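Local coordinates for paenibacillus xanthan lyase (Paenibacillus, PDB 6F2P), which cleaves the polysaccharide xanthan, probably by the beta-elimination usual for lyases of polysaccharide family 8, at residues A770-V784 with L796-S810. Numbering follows the deposited sequence.
With CA (calcium ion), chain D; CA (calcium ion), chain C.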
# COMPACT_ATOMS: atom_id res chain seq x y z
N ALA A 770 12.66 -25.95 -6.92
CA ALA A 770 11.38 -25.92 -6.23
C ALA A 770 11.51 -25.24 -4.87
O ALA A 770 10.67 -24.44 -4.49
CB ALA A 770 10.85 -27.34 -6.06
N GLU A 771 12.59 -25.55 -4.16
CA GLU A 771 12.83 -25.00 -2.84
C GLU A 771 12.99 -23.48 -2.83
O GLU A 771 13.03 -22.87 -1.77
CB GLU A 771 14.07 -25.64 -2.21
CG GLU A 771 15.38 -25.30 -2.91
CD GLU A 771 15.82 -26.41 -3.87
OE1 GLU A 771 17.03 -26.47 -4.20
OE2 GLU A 771 14.95 -27.21 -4.27
N ALA A 772 13.10 -22.86 -4.00
CA ALA A 772 13.32 -21.41 -4.05
C ALA A 772 12.29 -20.70 -4.90
O ALA A 772 12.48 -19.54 -5.31
CB ALA A 772 14.73 -21.10 -4.53
N LEU A 773 11.18 -21.38 -5.17
CA LEU A 773 10.13 -20.81 -5.99
C LEU A 773 9.05 -20.15 -5.15
O LEU A 773 8.53 -20.75 -4.21
CB LEU A 773 9.51 -21.88 -6.88
CG LEU A 773 10.39 -22.28 -8.06
CD1 LEU A 773 9.77 -23.45 -8.82
CD2 LEU A 773 10.61 -21.07 -8.96
N PRO A 774 8.71 -18.90 -5.48
CA PRO A 774 7.62 -18.19 -4.81
C PRO A 774 6.33 -18.97 -5.02
O PRO A 774 6.08 -19.44 -6.13
CB PRO A 774 7.55 -16.85 -5.54
CG PRO A 774 8.28 -17.07 -6.84
CD PRO A 774 9.33 -18.09 -6.55
N ILE A 775 5.54 -19.13 -3.96
CA ILE A 775 4.31 -19.88 -4.07
C ILE A 775 3.11 -18.95 -4.21
O ILE A 775 2.89 -18.08 -3.37
CB ILE A 775 4.11 -20.81 -2.88
CG1 ILE A 775 5.21 -21.87 -2.87
CG2 ILE A 775 2.73 -21.45 -2.94
CD1 ILE A 775 5.19 -22.77 -1.64
N ASN A 776 2.35 -19.15 -5.27
CA ASN A 776 1.23 -18.28 -5.56
C ASN A 776 -0.10 -18.71 -4.91
O ASN A 776 -0.95 -17.87 -4.63
CB ASN A 776 1.08 -18.10 -7.07
CG ASN A 776 -0.10 -17.22 -7.45
OD1 ASN A 776 -0.14 -16.03 -7.12
ND2 ASN A 776 -1.07 -17.80 -8.16
N ALA A 777 -0.26 -20.01 -4.69
CA ALA A 777 -1.49 -20.58 -4.13
C ALA A 777 -1.25 -22.03 -3.70
O ALA A 777 -0.44 -22.73 -4.29
CB ALA A 777 -2.62 -20.52 -5.15
N LEU A 778 -1.96 -22.47 -2.66
CA LEU A 778 -1.77 -23.83 -2.13
C LEU A 778 -2.88 -24.24 -1.17
O LEU A 778 -3.62 -23.40 -0.65
CB LEU A 778 -0.41 -23.95 -1.43
CG LEU A 778 -0.26 -23.30 -0.05
CD1 LEU A 778 0.99 -23.82 0.64
CD2 LEU A 778 -0.21 -21.79 -0.15
N THR A 779 -3.01 -25.55 -0.96
CA THR A 779 -4.00 -26.11 -0.04
C THR A 779 -3.31 -26.70 1.17
O THR A 779 -3.89 -26.81 2.25
CB THR A 779 -4.78 -27.25 -0.70
OG1 THR A 779 -3.90 -28.35 -0.96
CG2 THR A 779 -5.41 -26.78 -1.98
N ASP A 780 -2.07 -27.12 0.96
CA ASP A 780 -1.26 -27.76 1.98
C ASP A 780 0.13 -27.15 1.99
O ASP A 780 0.73 -26.94 0.93
CB ASP A 780 -1.19 -29.26 1.73
CG ASP A 780 -2.46 -29.98 2.13
OD1 ASP A 780 -3.41 -29.98 1.32
OD2 ASP A 780 -2.49 -30.54 3.26
N THR A 781 0.66 -26.88 3.17
CA THR A 781 1.99 -26.29 3.28
C THR A 781 3.11 -27.31 3.03
O THR A 781 3.19 -28.34 3.70
CB THR A 781 2.21 -25.64 4.65
OG1 THR A 781 1.25 -24.59 4.83
CG2 THR A 781 3.61 -25.06 4.75
N PRO A 782 3.98 -27.02 2.06
CA PRO A 782 5.13 -27.88 1.79
C PRO A 782 6.31 -27.52 2.70
O PRO A 782 6.38 -26.41 3.21
CB PRO A 782 5.47 -27.55 0.34
CG PRO A 782 5.10 -26.12 0.21
CD PRO A 782 3.89 -25.91 1.09
N VAL A 783 7.22 -28.47 2.89
CA VAL A 783 8.42 -28.24 3.68
C VAL A 783 9.65 -28.61 2.84
O VAL A 783 9.62 -29.59 2.09
CB VAL A 783 8.41 -29.08 4.97
CG1 VAL A 783 9.64 -28.79 5.82
CG2 VAL A 783 7.14 -28.84 5.76
N VAL A 784 10.72 -27.84 2.98
CA VAL A 784 11.98 -28.14 2.31
C VAL A 784 12.85 -29.08 3.15
O VAL A 784 13.07 -28.83 4.34
CB VAL A 784 12.78 -26.85 2.03
CG1 VAL A 784 14.15 -27.18 1.48
CG2 VAL A 784 12.02 -25.94 1.07
N LEU A 796 11.59 -30.22 -2.25
CA LEU A 796 10.38 -29.69 -1.64
C LEU A 796 9.36 -30.80 -1.40
O LEU A 796 8.85 -31.40 -2.35
CB LEU A 796 9.75 -28.59 -2.51
CG LEU A 796 8.61 -27.83 -1.83
CD1 LEU A 796 9.12 -27.18 -0.56
CD2 LEU A 796 7.97 -26.80 -2.74
N GLY A 797 9.08 -31.06 -0.13
CA GLY A 797 8.16 -32.12 0.24
C GLY A 797 6.75 -31.59 0.34
O GLY A 797 6.44 -30.82 1.24
N PHE A 798 5.90 -31.98 -0.59
CA PHE A 798 4.49 -31.64 -0.52
C PHE A 798 3.92 -32.41 0.66
O PHE A 798 4.40 -33.49 0.99
CB PHE A 798 3.75 -32.06 -1.79
CG PHE A 798 4.03 -31.19 -2.98
CD1 PHE A 798 5.21 -30.45 -3.06
CD2 PHE A 798 3.11 -31.10 -4.01
CE1 PHE A 798 5.46 -29.64 -4.17
CE2 PHE A 798 3.36 -30.30 -5.12
CZ PHE A 798 4.54 -29.57 -5.20
N ASN A 799 2.89 -31.85 1.29
CA ASN A 799 2.22 -32.53 2.40
C ASN A 799 0.76 -32.80 2.07
O ASN A 799 -0.05 -33.01 2.97
CB ASN A 799 2.34 -31.72 3.68
CG ASN A 799 3.71 -31.81 4.28
OD1 ASN A 799 4.21 -32.90 4.54
ND2 ASN A 799 4.35 -30.66 4.49
N ASN A 800 0.46 -32.80 0.78
CA ASN A 800 -0.90 -32.97 0.27
C ASN A 800 -1.63 -34.18 0.85
O ASN A 800 -1.11 -35.30 0.83
CB ASN A 800 -0.88 -33.03 -1.25
CG ASN A 800 -0.25 -31.79 -1.87
OD1 ASN A 800 0.66 -31.20 -1.29
ND2 ASN A 800 -0.75 -31.39 -3.04
N ASN A 801 -2.84 -33.92 1.38
CA ASN A 801 -3.67 -34.89 2.10
C ASN A 801 -4.53 -35.73 1.21
O ASN A 801 -4.76 -36.90 1.48
CB ASN A 801 -4.66 -34.18 3.03
CG ASN A 801 -3.99 -33.35 4.08
OD1 ASN A 801 -4.31 -32.17 4.25
ND2 ASN A 801 -3.07 -33.96 4.83
N ALA A 802 -5.06 -35.11 0.16
CA ALA A 802 -6.17 -35.70 -0.58
C ALA A 802 -6.22 -35.23 -2.02
O ALA A 802 -5.47 -34.35 -2.43
CB ALA A 802 -7.48 -35.37 0.13
N VAL A 803 -7.12 -35.83 -2.79
CA VAL A 803 -7.31 -35.48 -4.18
C VAL A 803 -7.70 -34.00 -4.30
O VAL A 803 -8.36 -33.46 -3.41
CB VAL A 803 -8.35 -36.41 -4.84
CG1 VAL A 803 -8.74 -35.93 -6.23
CG2 VAL A 803 -7.80 -37.82 -4.90
N ASP A 804 -7.22 -33.35 -5.36
CA ASP A 804 -7.46 -31.94 -5.64
C ASP A 804 -6.63 -30.95 -4.81
O ASP A 804 -6.71 -29.74 -5.02
CB ASP A 804 -8.96 -31.61 -5.61
CG ASP A 804 -9.70 -32.18 -6.79
OD1 ASP A 804 -9.06 -32.36 -7.86
OD2 ASP A 804 -10.91 -32.44 -6.67
N ASP A 805 -5.84 -31.48 -3.88
CA ASP A 805 -4.83 -30.67 -3.21
C ASP A 805 -3.80 -30.22 -4.24
O ASP A 805 -3.44 -30.99 -5.14
CB ASP A 805 -4.13 -31.47 -2.12
CG ASP A 805 -4.85 -31.43 -0.79
OD1 ASP A 805 -5.78 -30.61 -0.62
OD2 ASP A 805 -4.45 -32.21 0.11
N TYR A 806 -3.33 -28.99 -4.11
CA TYR A 806 -2.35 -28.49 -5.07
C TYR A 806 -1.35 -27.54 -4.43
O TYR A 806 -1.55 -27.07 -3.31
CB TYR A 806 -3.06 -27.80 -6.24
CG TYR A 806 -3.81 -26.56 -5.85
CD1 TYR A 806 -3.19 -25.32 -5.85
CD2 TYR A 806 -5.15 -26.62 -5.47
CE1 TYR A 806 -3.87 -24.17 -5.49
CE2 TYR A 806 -5.84 -25.48 -5.11
CZ TYR A 806 -5.19 -24.26 -5.11
OH TYR A 806 -5.87 -23.12 -4.76
N VAL A 807 -0.27 -27.29 -5.16
CA VAL A 807 0.66 -26.21 -4.85
C VAL A 807 0.97 -25.51 -6.17
O VAL A 807 1.29 -26.17 -7.16
CB VAL A 807 1.98 -26.73 -4.23
CG1 VAL A 807 2.88 -25.56 -3.84
CG2 VAL A 807 1.70 -27.63 -3.04
N GLU A 808 0.83 -24.20 -6.18
CA GLU A 808 0.98 -23.44 -7.41
C GLU A 808 2.18 -22.51 -7.28
O GLU A 808 2.26 -21.70 -6.34
CB GLU A 808 -0.31 -22.65 -7.70
CG GLU A 808 -0.30 -21.85 -8.99
CD GLU A 808 -1.65 -21.22 -9.29
OE1 GLU A 808 -2.37 -21.77 -10.16
OE2 GLU A 808 -1.98 -20.19 -8.68
N PHE A 809 3.14 -22.65 -8.20
CA PHE A 809 4.37 -21.87 -8.15
C PHE A 809 4.37 -20.77 -9.20
O PHE A 809 3.61 -20.82 -10.17
CB PHE A 809 5.58 -22.76 -8.39
CG PHE A 809 5.69 -23.93 -7.46
CD1 PHE A 809 6.37 -23.82 -6.26
CD2 PHE A 809 5.14 -25.16 -7.81
CE1 PHE A 809 6.48 -24.91 -5.40
CE2 PHE A 809 5.26 -26.25 -6.97
CZ PHE A 809 5.94 -26.13 -5.76
N SER A 810 5.23 -19.77 -9.02
CA SER A 810 5.43 -18.76 -10.04
C SER A 810 6.85 -18.84 -10.59
O SER A 810 7.82 -18.70 -9.85
CB SER A 810 5.14 -17.36 -9.50
OG SER A 810 5.28 -16.41 -10.54
CA CA D . -5.44 -31.03 2.26
CA CA C . 16.21 -28.55 -5.58
O HOH W 1 2.41 -29.21 0.27
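Asp780 of the 770-784 segment and Asn801 and Asp805 of the 796-810 segment converge on one calcium ion, which Asp780 OD1 binds at 2.5 Å. Asn801 OD1 and Asp805 OD2 are the other ligands, the Asp805 carboxylate turned 61° from that of Asp780; Asp805 OD2 also accepts the backbone N-H groups of Asn801 and Ala802, which ties down the start of the type II turn 802-805. Thr779 OG1 donates to Asp780 OD1 (2.8 Å), a second-shell bond that steadies this ligand.

Strand 775-778, outermost in one antiparallel sheet, leads into this site and pairs with strand 806-810, which leaves it; hairpin strands 783-786 and 794-798 belong to another sheet. A classic beta bulge places Asn776 and Ala777 both opposite Glu808. With its CG anti to the backbone N (chi1 179°), Asn776 lies alongside Glu808 and gives ND2 to OE2 at 2.6 Å, while Glu808 OE1 forms a salt bridge with Arg876.

The tight part centres on the buried Leu796 and Phe809: Leu796 CD1 packs against Val784 CG2 (3.6 Å) and Pro782, Leu796 CB against Ala770 CB, and Leu773 CB meets the Phe809 ring; Leu893 of strand 891-900 also touches Ala770 and Phe809. Leu778 and Thr781 form the loose, exposed side, although Asn799 ND2 grips the backbone O of Thr781 (174°). Thr779, exposed but well held, sets CG2 against Tyr806 CE2 (3.4 Å); Ala777 CB lies at the ring's edge, and Arg876 makes a cation-pi contact with it. A serine in place of Tyr806 would probably leave Thr779 CG2 and Ala777 CB without their apolar cover and Arg876 without its aromatic partner.

Asp780 OD1 and Asp805 OD2, 2.7 Å apart, would probably repel each other without calcium, which is likely to hold together the loops joining the two sheets.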